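Local atomic coordinates of activating signal cointegrator 1 complex subunit 2 (Homo sapiens, PDB entry 6YXQ), a protein that binds polyubiquitin chains and, within the ASCC complex, recruits the helicase ASCC3 and ALKBH3 to sites of DNA alkylation damage. Residues B[205-210]-B[279-283]; B[253-258]-B[315-319]; B[324-328]-B[370-375]; B[327-331]-B[354-358]; B[377-381]-B[396-400]. The contacts are given in a common frame with arbitrary orientation. Numbering follows the deposited sequence.

Interaction 1. Residues B[205-210]-B[279-283]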
# COMPACT_ATOMS: atom_id res chain seq x y z
N ILE B 205 -11.75 0.21 -16.96
CA ILE B 205 -10.46 0.89 -17.13
C ILE B 205 -10.49 1.78 -18.37
O ILE B 205 -10.25 2.99 -18.30
CB ILE B 205 -9.32 -0.13 -17.22
CG1 ILE B 205 -9.20 -0.92 -15.91
CG2 ILE B 205 -8.02 0.57 -17.57
CD1 ILE B 205 -8.00 -1.85 -15.85
N LEU B 206 -10.79 1.17 -19.52
CA LEU B 206 -10.90 1.94 -20.76
C LEU B 206 -11.90 3.07 -20.61
O LEU B 206 -11.66 4.18 -21.11
CB LEU B 206 -11.31 1.03 -21.91
CG LEU B 206 -10.27 0.01 -22.36
CD1 LEU B 206 -10.92 -1.04 -23.26
CD2 LEU B 206 -9.11 0.69 -23.07
N GLN B 207 -13.02 2.81 -19.93
CA GLN B 207 -14.02 3.85 -19.71
C GLN B 207 -13.38 5.08 -19.08
O GLN B 207 -13.63 6.21 -19.51
CB GLN B 207 -15.15 3.31 -18.84
CG GLN B 207 -16.29 4.27 -18.67
CD GLN B 207 -16.83 4.74 -20.00
OE1 GLN B 207 -17.08 3.94 -20.90
NE2 GLN B 207 -16.99 6.05 -20.15
N VAL B 208 -12.51 4.85 -18.09
CA VAL B 208 -11.74 5.94 -17.49
C VAL B 208 -11.21 6.87 -18.58
O VAL B 208 -11.53 8.06 -18.63
CB VAL B 208 -10.61 5.38 -16.62
CG1 VAL B 208 -9.77 6.51 -16.04
CG2 VAL B 208 -11.18 4.49 -15.52
N PHE B 209 -10.45 6.30 -19.53
CA PHE B 209 -9.83 7.11 -20.58
C PHE B 209 -10.87 7.93 -21.33
O PHE B 209 -10.73 9.16 -21.45
CB PHE B 209 -9.03 6.21 -21.52
CG PHE B 209 -7.72 5.75 -20.93
CD1 PHE B 209 -6.61 6.58 -20.93
CD2 PHE B 209 -7.63 4.52 -20.31
CE1 PHE B 209 -5.42 6.17 -20.36
CE2 PHE B 209 -6.44 4.10 -19.74
CZ PHE B 209 -5.33 4.93 -19.77
N SER B 210 -11.95 7.29 -21.80
CA SER B 210 -12.94 8.05 -22.55
C SER B 210 -13.53 9.17 -21.70
O SER B 210 -13.69 10.30 -22.18
CB SER B 210 -14.05 7.14 -23.09
OG SER B 210 -14.31 6.08 -22.21
N PHE B 279 -6.22 -2.82 -26.57
CA PHE B 279 -5.67 -1.78 -25.70
C PHE B 279 -4.63 -0.92 -26.41
O PHE B 279 -4.64 0.31 -26.27
CB PHE B 279 -5.07 -2.40 -24.44
CG PHE B 279 -4.98 -1.44 -23.28
CD1 PHE B 279 -6.07 -1.23 -22.46
CD2 PHE B 279 -3.81 -0.75 -23.03
CE1 PHE B 279 -5.99 -0.34 -21.39
CE2 PHE B 279 -3.72 0.14 -21.97
CZ PHE B 279 -4.82 0.35 -21.15
N CYS B 280 -3.73 -1.54 -27.18
CA CYS B 280 -2.70 -0.79 -27.89
C CYS B 280 -3.30 0.31 -28.76
O CYS B 280 -2.78 1.43 -28.78
CB CYS B 280 -1.86 -1.72 -28.76
SG CYS B 280 -0.71 -2.77 -27.88
N TYR B 281 -4.37 0.00 -29.49
CA TYR B 281 -5.00 1.03 -30.31
C TYR B 281 -5.71 2.07 -29.45
O TYR B 281 -5.66 3.27 -29.74
CB TYR B 281 -5.98 0.42 -31.31
CG TYR B 281 -6.83 1.47 -32.00
CD1 TYR B 281 -6.26 2.37 -32.89
CD2 TYR B 281 -8.18 1.60 -31.72
CE1 TYR B 281 -7.01 3.35 -33.50
CE2 TYR B 281 -8.95 2.58 -32.33
CZ TYR B 281 -8.36 3.45 -33.22
OH TYR B 281 -9.11 4.43 -33.83
N ARG B 282 -6.37 1.62 -28.38
CA ARG B 282 -7.14 2.55 -27.57
C ARG B 282 -6.24 3.60 -26.94
O ARG B 282 -6.58 4.79 -26.92
CB ARG B 282 -7.93 1.79 -26.51
CG ARG B 282 -9.28 1.29 -27.01
CD ARG B 282 -10.19 2.43 -27.41
NE ARG B 282 -10.75 3.13 -26.26
CZ ARG B 282 -11.81 2.71 -25.58
NH1 ARG B 282 -12.42 1.58 -25.92
NH2 ARG B 282 -12.26 3.42 -24.54
N LEU B 283 -5.07 3.20 -26.45
CA LEU B 283 -4.19 4.19 -25.84
C LEU B 283 -3.47 5.02 -26.88
O LEU B 283 -3.19 6.19 -26.64
CB LEU B 283 -3.20 3.52 -24.87
CG LEU B 283 -1.88 2.90 -25.30
CD1 LEU B 283 -0.78 3.94 -25.38
CD2 LEU B 283 -1.52 1.84 -24.29
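Helices 193-216 and 279-300 run nearly parallel here, their axes 11.4 Å apart at an angle of 16°, and long side chains bridge the gap. Phe279 is the centrepiece. Its t rotamer (chi1 -157°) carries the ring across from a CA-to-CB bond that points sideways, so that CD1 lies 3.6 Å from Leu206 CD2, CE1 4.4 Å from Ile205 CG2 and CZ 4.3 Å from Phe209 CE2. Leu206 and Phe209, both m at chi1, reach out from successive turns to meet it. Arg282 folds through three m torsions, laying one face of its guanidinium over Leu206 CB, 3.7 Å from NH2. That NH2 approaches Leu206 O at 3.6 Å and Ser210 OG at 4.1 Å without a hydrogen bond; the Ser210 hydroxyl is instead donated to Gln207 O (OG to O, 2.8 Å). Ile205 also packs on Leu14 of the ASCC3 chain. The contact therefore rests on apolar burial within a helical bundle, with the arginine covering its border rather than pairing with a charge across it.

Interaction 2. Residues B[253-258]-B[315-319]; sequences LCDTCT and RLSHS
Two helical segments, 253-258 of helix 243-266 and 315-319 of helix 306-340, pack closely in the bundle core of this N-terminal, ASCC3-binding helical part of ASCC2, with axes 8.9 Å apart and N-to-C directions at 28°. The register is set by Cys254 and Ser319, whose CA atoms are 5.1 Å apart. Leu253 (chi1 t, chi2 p) points toward the partner, with CG 4.1 Å from Ser319 CB and CD2 4.3 Å from Leu316 CD1. Cys254, chi1 t, fits where the helices come closest: its CB is 4.2 Å from Arg315 CB, its CA 3.4 Å from Ser319 OG and its SG 3.6 Å from His318 CD2. Ser319, chi1 -39°, returns its hydroxyl to its own helix through a very short bond from OG to Arg315 O, 2.5 Å. One turn on, Cys257 (chi1 m) places SG 4.0 Å from Ser319 CB. Thr258, also m, ends the series: its OG1 accepts a hydrogen bond from His318 NE2 at 2.7 Å and donates one to Cys254 O at 2.8 Å. His318 is t with chi2 90°, and Leu180 of the ASCC3 chain packs on Cys254. The small side chains of Cys254 and Ser319 let the backbones come this close. The buried His318 thus joins the helices through NE2 and, with ND1 accepting a hydrogen bond from Asp181 N of the ASCC3 chain, ties them to the bound partner.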
# COMPACT_ATOMS: atom_id res chain seq x y z
N LEU B 253 -5.19 11.32 -14.70
CA LEU B 253 -4.51 10.64 -15.80
C LEU B 253 -3.15 10.11 -15.36
O LEU B 253 -2.79 8.97 -15.69
CB LEU B 253 -4.37 11.59 -16.99
CG LEU B 253 -3.54 11.08 -18.16
CD1 LEU B 253 -4.21 9.91 -18.88
CD2 LEU B 253 -3.26 12.22 -19.13
N CYS B 254 -2.38 10.93 -14.63
CA CYS B 254 -1.07 10.52 -14.15
C CYS B 254 -1.17 9.32 -13.21
O CYS B 254 -0.40 8.36 -13.33
CB CYS B 254 -0.39 11.69 -13.44
SG CYS B 254 1.23 11.29 -12.75
N ASP B 255 -2.10 9.38 -12.25
CA ASP B 255 -2.29 8.24 -11.35
C ASP B 255 -2.65 7.00 -12.13
O ASP B 255 -2.12 5.91 -11.87
CB ASP B 255 -3.37 8.55 -10.31
CG ASP B 255 -3.68 7.35 -9.40
OD1 ASP B 255 -3.11 7.28 -8.30
OD2 ASP B 255 -4.50 6.49 -9.77
N THR B 256 -3.54 7.14 -13.12
CA THR B 256 -4.03 5.99 -13.88
C THR B 256 -2.92 5.34 -14.68
O THR B 256 -2.75 4.11 -14.66
CB THR B 256 -5.17 6.44 -14.79
OG1 THR B 256 -6.17 7.12 -14.03
CG2 THR B 256 -5.79 5.24 -15.49
N CYS B 257 -2.13 6.16 -15.40
CA CYS B 257 -1.04 5.62 -16.21
C CYS B 257 0.05 5.01 -15.35
O CYS B 257 0.57 3.94 -15.67
CB CYS B 257 -0.44 6.70 -17.11
SG CYS B 257 -1.58 7.48 -18.26
N THR B 258 0.42 5.68 -14.25
CA THR B 258 1.43 5.12 -13.37
C THR B 258 0.98 3.79 -12.78
O THR B 258 1.76 2.84 -12.73
CB THR B 258 1.76 6.13 -12.27
OG1 THR B 258 2.13 7.37 -12.87
CG2 THR B 258 2.90 5.64 -11.42
N ARG B 315 3.72 16.16 -14.85
CA ARG B 315 2.81 15.02 -14.77
C ARG B 315 2.35 14.56 -16.15
O ARG B 315 2.25 13.36 -16.41
CB ARG B 315 1.61 15.37 -13.90
CG ARG B 315 2.00 15.75 -12.48
CD ARG B 315 0.80 15.98 -11.57
NE ARG B 315 1.26 16.36 -10.24
CZ ARG B 315 1.66 15.49 -9.32
NH1 ARG B 315 1.64 14.19 -9.59
NH2 ARG B 315 2.07 15.92 -8.13
N LEU B 316 2.06 15.51 -17.05
CA LEU B 316 1.63 15.14 -18.39
C LEU B 316 2.73 14.40 -19.15
O LEU B 316 2.46 13.38 -19.80
CB LEU B 316 1.21 16.39 -19.17
CG LEU B 316 0.65 16.14 -20.57
CD1 LEU B 316 -0.54 15.20 -20.50
CD2 LEU B 316 0.28 17.45 -21.26
N SER B 317 3.97 14.88 -19.07
CA SER B 317 5.07 14.19 -19.74
C SER B 317 5.30 12.81 -19.13
O SER B 317 5.53 11.83 -19.85
CB SER B 317 6.33 15.04 -19.67
OG SER B 317 6.02 16.40 -19.92
N HIS B 318 5.22 12.71 -17.80
CA HIS B 318 5.30 11.42 -17.14
C HIS B 318 4.20 10.48 -17.64
O HIS B 318 4.46 9.29 -17.90
CB HIS B 318 5.21 11.62 -15.63
CG HIS B 318 5.06 10.36 -14.84
ND1 HIS B 318 6.14 9.64 -14.38
CD2 HIS B 318 3.96 9.69 -14.42
CE1 HIS B 318 5.71 8.58 -13.72
NE2 HIS B 318 4.39 8.59 -13.72
N SER B 319 2.98 10.99 -17.82
CA SER B 319 1.88 10.15 -18.26
C SER B 319 2.09 9.67 -19.68
O SER B 319 1.79 8.51 -20.01
CB SER B 319 0.54 10.89 -18.15
OG SER B 319 0.49 11.68 -16.98

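Interaction 3. Residues B[324-328]-B[370-375]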
# COMPACT_ATOMS: atom_id res chain seq x y z
N MSE B 324 3.40 5.07 -23.32
CA MSE B 324 4.19 4.39 -24.35
C MSE B 324 4.90 3.15 -23.81
O MSE B 324 5.06 2.15 -24.53
CB MSE B 324 5.21 5.34 -24.96
CG MSE B 324 4.67 6.12 -26.12
SE MSE B 324 4.40 7.94 -25.62
CE MSE B 324 6.21 8.57 -25.92
N GLU B 325 5.32 3.22 -22.55
CA GLU B 325 5.93 2.05 -21.93
C GLU B 325 4.92 0.91 -21.80
O GLU B 325 5.26 -0.25 -22.03
CB GLU B 325 6.53 2.42 -20.58
CG GLU B 325 7.68 3.42 -20.71
CD GLU B 325 8.30 3.81 -19.39
OE1 GLU B 325 7.58 3.86 -18.37
OE2 GLU B 325 9.53 4.06 -19.37
N ILE B 326 3.68 1.24 -21.45
CA ILE B 326 2.62 0.23 -21.43
C ILE B 326 2.47 -0.40 -22.81
O ILE B 326 2.42 -1.63 -22.95
CB ILE B 326 1.30 0.86 -20.94
CG1 ILE B 326 1.41 1.23 -19.46
CG2 ILE B 326 0.14 -0.09 -21.14
CD1 ILE B 326 0.29 2.12 -18.98
N PHE B 327 2.36 0.45 -23.84
CA PHE B 327 2.23 -0.02 -25.21
C PHE B 327 3.33 -1.01 -25.56
O PHE B 327 3.07 -2.10 -26.07
CB PHE B 327 2.26 1.17 -26.17
CG PHE B 327 1.98 0.81 -27.61
CD1 PHE B 327 2.98 0.30 -28.43
CD2 PHE B 327 0.72 1.02 -28.16
CE1 PHE B 327 2.73 -0.01 -29.76
CE2 PHE B 327 0.46 0.71 -29.49
CZ PHE B 327 1.46 0.19 -30.29
N HIS B 328 4.58 -0.64 -25.27
CA HIS B 328 5.68 -1.51 -25.64
C HIS B 328 5.70 -2.79 -24.81
O HIS B 328 6.08 -3.85 -25.33
CB HIS B 328 7.01 -0.80 -25.53
CG HIS B 328 8.15 -1.61 -26.05
ND1 HIS B 328 9.05 -2.24 -25.22
CD2 HIS B 328 8.51 -1.93 -27.32
CE1 HIS B 328 9.93 -2.90 -25.96
NE2 HIS B 328 9.62 -2.73 -27.23
N ASP B 370 6.29 10.17 -31.30
CA ASP B 370 6.81 10.07 -29.94
C ASP B 370 7.14 8.62 -29.57
O ASP B 370 8.19 8.34 -28.97
CB ASP B 370 5.77 10.65 -28.96
CG ASP B 370 5.53 12.14 -29.17
OD1 ASP B 370 6.24 12.78 -29.98
OD2 ASP B 370 4.62 12.69 -28.52
N TYR B 371 6.24 7.69 -29.92
CA TYR B 371 6.48 6.28 -29.63
C TYR B 371 7.73 5.78 -30.33
O TYR B 371 8.50 5.01 -29.76
CB TYR B 371 5.28 5.44 -30.04
CG TYR B 371 5.56 3.96 -29.94
CD1 TYR B 371 5.55 3.33 -28.70
CD2 TYR B 371 5.86 3.20 -31.05
CE1 TYR B 371 5.83 1.98 -28.59
CE2 TYR B 371 6.14 1.85 -30.95
CZ TYR B 371 6.11 1.25 -29.71
OH TYR B 371 6.39 -0.09 -29.57
N ASP B 372 7.92 6.15 -31.60
CA ASP B 372 9.13 5.77 -32.32
C ASP B 372 10.36 6.40 -31.68
O ASP B 372 11.42 5.77 -31.62
CB ASP B 372 9.02 6.18 -33.78
CG ASP B 372 10.19 5.70 -34.60
OD1 ASP B 372 10.36 4.47 -34.73
OD2 ASP B 372 10.94 6.56 -35.12
N ALA B 373 10.24 7.64 -31.21
CA ALA B 373 11.37 8.27 -30.53
C ALA B 373 11.79 7.46 -29.31
O ALA B 373 12.99 7.34 -29.03
CB ALA B 373 11.01 9.70 -30.13
N LEU B 374 10.82 6.89 -28.59
CA LEU B 374 11.18 6.16 -27.37
C LEU B 374 11.52 4.68 -27.61
O LEU B 374 12.58 4.21 -27.17
CB LEU B 374 10.05 6.27 -26.33
CG LEU B 374 10.45 5.89 -24.91
CD1 LEU B 374 11.47 6.87 -24.35
CD2 LEU B 374 9.22 5.85 -24.03
N PHE B 375 10.65 3.93 -28.29
CA PHE B 375 10.90 2.55 -28.69
C PHE B 375 10.90 2.50 -30.21
O PHE B 375 9.84 2.31 -30.83
CB PHE B 375 9.84 1.60 -28.15
CG PHE B 375 9.62 1.68 -26.67
CD1 PHE B 375 10.32 0.85 -25.81
CD2 PHE B 375 8.68 2.55 -26.14
CE1 PHE B 375 10.11 0.90 -24.45
CE2 PHE B 375 8.46 2.60 -24.78
CZ PHE B 375 9.17 1.79 -23.93
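This is an aromatic contact between two steeply crossed helices, where helix 365-374 lies across the long helix 306-340 of the C-terminal helical bundle. The short segments' axes approach to 10.5 Å at a signed angle of -71°, so the contact is concentrated in a few large side chains. Phe375, the first residue to leave helical phi/psi, turns its ring back toward the long helix. It forms an offset stack with His328, centroids 4.2 Å apart and planes at 11°, and His328 CB sits 3.5 Å over the Phe375 ring centroid in a CH-pi contact. A second aromatic pair is edge-to-face: Phe327 directs its edge toward the face of Tyr371, centroids 4.7 Å apart and planes at 65°. Phe327 makes another edge-to-face pair with Phe367, which extends the aromatic cluster along helix 365-374. Selenomethionine Met324, poorly ordered, occupies the other end, its CG 3.9 Å from Tyr371 CD1 and its CB 4.1 Å from Leu374 CD2. The carboxylate of Asp370 forms a salt bridge with Arg366 and a hydrogen bond with Tyr287. Within the stack, His328 CG comes to 3.3 Å from Phe375 CD1.

Interaction 4. Residues B[327-331]-B[354-358]; sequences FHIIL and FLQIF
Segments 327-331 and 354-358 are both regular alpha-helix and run antiparallel, with N-to-C directions at 152°. Their axes come no closer than 12.4 Å, so large side chains must fill the space between them; the closest CA pair, Leu331 and Phe354, is at 7.3 Å. Leu331 (chi1 t, chi2 p) is the main bump. Its branched end enters a hollow walled by Phe354, Ile357 and Phe358: CD2 is 3.7 Å from Phe354 CE2 and 3.8 Å from Phe358 CE2, and CD1 is 4.0 Å from Ile357 CD1. One turn earlier, Phe327, also t, extends its ring so that CZ lies 4.0 Å from Ile357 CG2 and CE1 4.2 Å from Phe358 CZ. In return Ile357, chi1 m and chi2 t, projects toward Phe327 and Leu331. Phe354 is t and Phe358 m at chi1, and the rings of both reach across from CA-to-CB bonds that point sideways. Cys280 of helix 279-300 touches Phe327 and Ile357. Without any hydrogen bond across it, this is the apolar interior of an all-helical bundle, here between two antiparallel neighbours.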
# COMPACT_ATOMS: atom_id res chain seq x y z
N PHE B 327 2.36 0.45 -23.84
CA PHE B 327 2.23 -0.02 -25.21
C PHE B 327 3.33 -1.01 -25.56
O PHE B 327 3.07 -2.10 -26.07
CB PHE B 327 2.26 1.17 -26.17
CG PHE B 327 1.98 0.81 -27.61
CD1 PHE B 327 2.98 0.30 -28.43
CD2 PHE B 327 0.72 1.02 -28.16
CE1 PHE B 327 2.73 -0.01 -29.76
CE2 PHE B 327 0.46 0.71 -29.49
CZ PHE B 327 1.46 0.19 -30.29
N HIS B 328 4.58 -0.64 -25.27
CA HIS B 328 5.68 -1.51 -25.64
C HIS B 328 5.70 -2.79 -24.81
O HIS B 328 6.08 -3.85 -25.33
CB HIS B 328 7.01 -0.80 -25.53
CG HIS B 328 8.15 -1.61 -26.05
ND1 HIS B 328 9.05 -2.24 -25.22
CD2 HIS B 328 8.51 -1.93 -27.32
CE1 HIS B 328 9.93 -2.90 -25.96
NE2 HIS B 328 9.62 -2.73 -27.23
N ILE B 329 5.32 -2.72 -23.54
CA ILE B 329 5.29 -3.93 -22.71
C ILE B 329 4.32 -4.94 -23.30
O ILE B 329 4.64 -6.13 -23.44
CB ILE B 329 4.93 -3.57 -21.25
CG1 ILE B 329 6.09 -2.86 -20.57
CG2 ILE B 329 4.58 -4.81 -20.46
CD1 ILE B 329 5.72 -2.28 -19.22
N ILE B 330 3.14 -4.47 -23.70
CA ILE B 330 2.14 -5.36 -24.29
C ILE B 330 2.64 -5.93 -25.62
O ILE B 330 2.54 -7.14 -25.88
CB ILE B 330 0.80 -4.63 -24.48
CG1 ILE B 330 0.26 -4.13 -23.14
CG2 ILE B 330 -0.20 -5.56 -25.12
CD1 ILE B 330 -0.98 -3.30 -23.27
N LEU B 331 3.14 -5.05 -26.49
CA LEU B 331 3.67 -5.49 -27.77
C LEU B 331 4.72 -6.58 -27.59
O LEU B 331 4.64 -7.64 -28.22
CB LEU B 331 4.26 -4.30 -28.52
CG LEU B 331 4.67 -4.55 -29.97
CD1 LEU B 331 3.43 -4.77 -30.84
CD2 LEU B 331 5.51 -3.40 -30.50
N PHE B 354 1.52 -8.24 -34.72
CA PHE B 354 2.33 -7.03 -34.75
C PHE B 354 1.92 -6.11 -35.91
O PHE B 354 1.64 -4.91 -35.72
CB PHE B 354 3.81 -7.43 -34.87
CG PHE B 354 4.78 -6.28 -34.83
CD1 PHE B 354 4.96 -5.47 -35.94
CD2 PHE B 354 5.53 -6.04 -33.70
CE1 PHE B 354 5.86 -4.43 -35.91
CE2 PHE B 354 6.43 -4.99 -33.66
CZ PHE B 354 6.60 -4.19 -34.76
N LEU B 355 1.89 -6.68 -37.12
CA LEU B 355 1.56 -5.89 -38.31
C LEU B 355 0.17 -5.28 -38.20
O LEU B 355 -0.03 -4.11 -38.55
CB LEU B 355 1.68 -6.77 -39.55
CG LEU B 355 3.05 -7.41 -39.81
CD1 LEU B 355 2.98 -8.38 -40.98
CD2 LEU B 355 4.11 -6.35 -40.05
N GLN B 356 -0.81 -6.04 -37.72
CA GLN B 356 -2.16 -5.53 -37.57
C GLN B 356 -2.19 -4.36 -36.59
O GLN B 356 -2.81 -3.32 -36.86
CB GLN B 356 -3.08 -6.65 -37.10
CG GLN B 356 -4.53 -6.25 -36.92
CD GLN B 356 -5.48 -7.42 -37.07
OE1 GLN B 356 -5.33 -8.25 -37.98
NE2 GLN B 356 -6.45 -7.51 -36.17
N ILE B 357 -1.53 -4.53 -35.44
CA ILE B 357 -1.51 -3.46 -34.44
C ILE B 357 -1.01 -2.17 -35.05
O ILE B 357 -1.59 -1.10 -34.83
CB ILE B 357 -0.65 -3.87 -33.23
CG1 ILE B 357 -1.36 -4.94 -32.39
CG2 ILE B 357 -0.36 -2.67 -32.35
CD1 ILE B 357 -0.52 -5.44 -31.25
N PHE B 358 0.05 -2.24 -35.86
CA PHE B 358 0.58 -0.98 -36.39
C PHE B 358 -0.25 -0.44 -37.56
O PHE B 358 -0.42 0.79 -37.68
CB PHE B 358 2.05 -1.15 -36.77
CG PHE B 358 2.97 -1.03 -35.59
CD1 PHE B 358 3.38 0.21 -35.14
CD2 PHE B 358 3.39 -2.16 -34.90
CE1 PHE B 358 4.21 0.32 -34.04
CE2 PHE B 358 4.22 -2.05 -33.81
CZ PHE B 358 4.63 -0.82 -33.37

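Interaction 5. Residues B[377-381]-B[396-400]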
# COMPACT_ATOMS: atom_id res chain seq x y z
N VAL B 377 10.57 1.81 -34.00
CA VAL B 377 9.81 0.77 -34.69
C VAL B 377 10.73 -0.08 -35.56
O VAL B 377 10.58 -1.31 -35.62
CB VAL B 377 8.68 1.40 -35.52
CG1 VAL B 377 8.16 0.41 -36.54
CG2 VAL B 377 7.54 1.88 -34.62
N ALA B 378 11.68 0.55 -36.26
CA ALA B 378 12.55 -0.18 -37.17
C ALA B 378 13.28 -1.31 -36.46
O ALA B 378 13.53 -2.37 -37.05
CB ALA B 378 13.56 0.77 -37.81
N GLU B 379 13.63 -1.10 -35.19
CA GLU B 379 14.38 -2.11 -34.46
C GLU B 379 13.51 -3.32 -34.12
O GLU B 379 14.01 -4.45 -34.07
CB GLU B 379 14.98 -1.48 -33.20
CG GLU B 379 14.99 -2.34 -31.96
CD GLU B 379 15.57 -1.61 -30.77
OE1 GLU B 379 16.02 -0.47 -30.96
OE2 GLU B 379 15.57 -2.18 -29.66
N ASP B 380 12.20 -3.12 -33.92
CA ASP B 380 11.32 -4.25 -33.66
C ASP B 380 10.86 -4.92 -34.95
O ASP B 380 10.58 -6.12 -34.95
CB ASP B 380 10.11 -3.79 -32.84
CG ASP B 380 10.49 -3.44 -31.40
OD1 ASP B 380 11.41 -4.09 -30.85
OD2 ASP B 380 9.88 -2.52 -30.83
N ILE B 381 10.80 -4.18 -36.06
CA ILE B 381 10.47 -4.80 -37.35
C ILE B 381 11.59 -5.74 -37.79
O ILE B 381 11.33 -6.83 -38.32
CB ILE B 381 10.19 -3.72 -38.40
CG1 ILE B 381 8.84 -3.05 -38.15
CG2 ILE B 381 10.23 -4.30 -39.80
CD1 ILE B 381 8.39 -2.17 -39.31
N THR B 396 6.15 -4.74 -44.40
CA THR B 396 6.38 -3.73 -43.38
C THR B 396 6.63 -2.32 -43.91
O THR B 396 6.52 -1.37 -43.14
CB THR B 396 7.56 -4.12 -42.47
OG1 THR B 396 8.80 -3.98 -43.17
CG2 THR B 396 7.40 -5.56 -41.98
N ALA B 397 6.92 -2.17 -45.21
CA ALA B 397 7.35 -0.88 -45.76
C ALA B 397 6.42 0.26 -45.35
O ALA B 397 6.87 1.28 -44.82
CB ALA B 397 7.45 -0.98 -47.28
N TYR B 398 5.11 0.08 -45.57
CA TYR B 398 4.16 1.15 -45.28
C TYR B 398 4.29 1.62 -43.84
O TYR B 398 4.30 2.84 -43.58
CB TYR B 398 2.73 0.69 -45.58
CG TYR B 398 2.18 -0.41 -44.69
CD1 TYR B 398 2.60 -1.72 -44.84
CD2 TYR B 398 1.22 -0.13 -43.73
CE1 TYR B 398 2.10 -2.72 -44.04
CE2 TYR B 398 0.70 -1.13 -42.92
CZ TYR B 398 1.14 -2.43 -43.08
OH TYR B 398 0.63 -3.43 -42.29
N ILE B 399 4.44 0.69 -42.89
CA ILE B 399 4.58 1.07 -41.48
C ILE B 399 5.73 2.05 -41.31
O ILE B 399 5.59 3.12 -40.71
CB ILE B 399 4.76 -0.18 -40.60
CG1 ILE B 399 3.47 -1.00 -40.57
CG2 ILE B 399 5.16 0.23 -39.20
CD1 ILE B 399 3.65 -2.43 -40.12
N LEU B 400 6.89 1.72 -41.89
CA LEU B 400 8.03 2.62 -41.78
C LEU B 400 7.73 3.95 -42.46
O LEU B 400 8.06 5.02 -41.92
CB LEU B 400 9.28 1.98 -42.38
CG LEU B 400 9.85 0.82 -41.55
CD1 LEU B 400 10.84 0.01 -42.38
CD2 LEU B 400 10.50 1.34 -40.28
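Segments 377-381 and 396-400 run antiparallel, their axes 10.9 Å apart and their N-to-C directions at 166°, as neighbouring arms of a helical hairpin. The two helices, 377-387 and 394-408, are joined by a short connection at the C-terminal end of the modelled chain. Their register pairs Ala378 with Leu400 (CA to CA 7.0 Å) and Ile381 with Thr396 (CA to CA 7.4 Å). Ile381 contributes most to the interface: pointing toward the partner helix, it sets CD1 4.0 Å from both Ile399 CG2 and Leu400 CG. A turn earlier, Val377 CG1 also meets Ile399 CG2 at 4.0 Å, so one isoleucine methyl is shared by two side chains of the opposing helix. Beneath this pair Phe358 of helix 348-359 packs on both Val377 and Ile399, joining the hairpin to the rest of the bundle. Toward the solvent, the small Ala378 leaves room for Leu400, with CB 4.0 Å from CD2. At the loop end, Ile381 CG2 approaches Thr396 OG1 to 3.7 Å.

Helix 306-340 is common to interactions 2, 3 and 4, which follow one another along it, and interactions 3 and 4 share Phe327 and His328. Interactions 1 and 2 lie nearest the chain's centre, touch through Phe209 and Leu253, and border bound ASCC3; interaction 2 alone has a hydrogen bond between its segments. No other chain touches the segments of the remaining three. Interaction 3 is only partly buried and relies on ring geometry, whereas interaction 4, whose centre is about 10 Å away, is fully buried and apolar. Interaction 5, about 30 Å from the chain's centre, is aliphatic and meets interaction 4 through Val377 and Phe358.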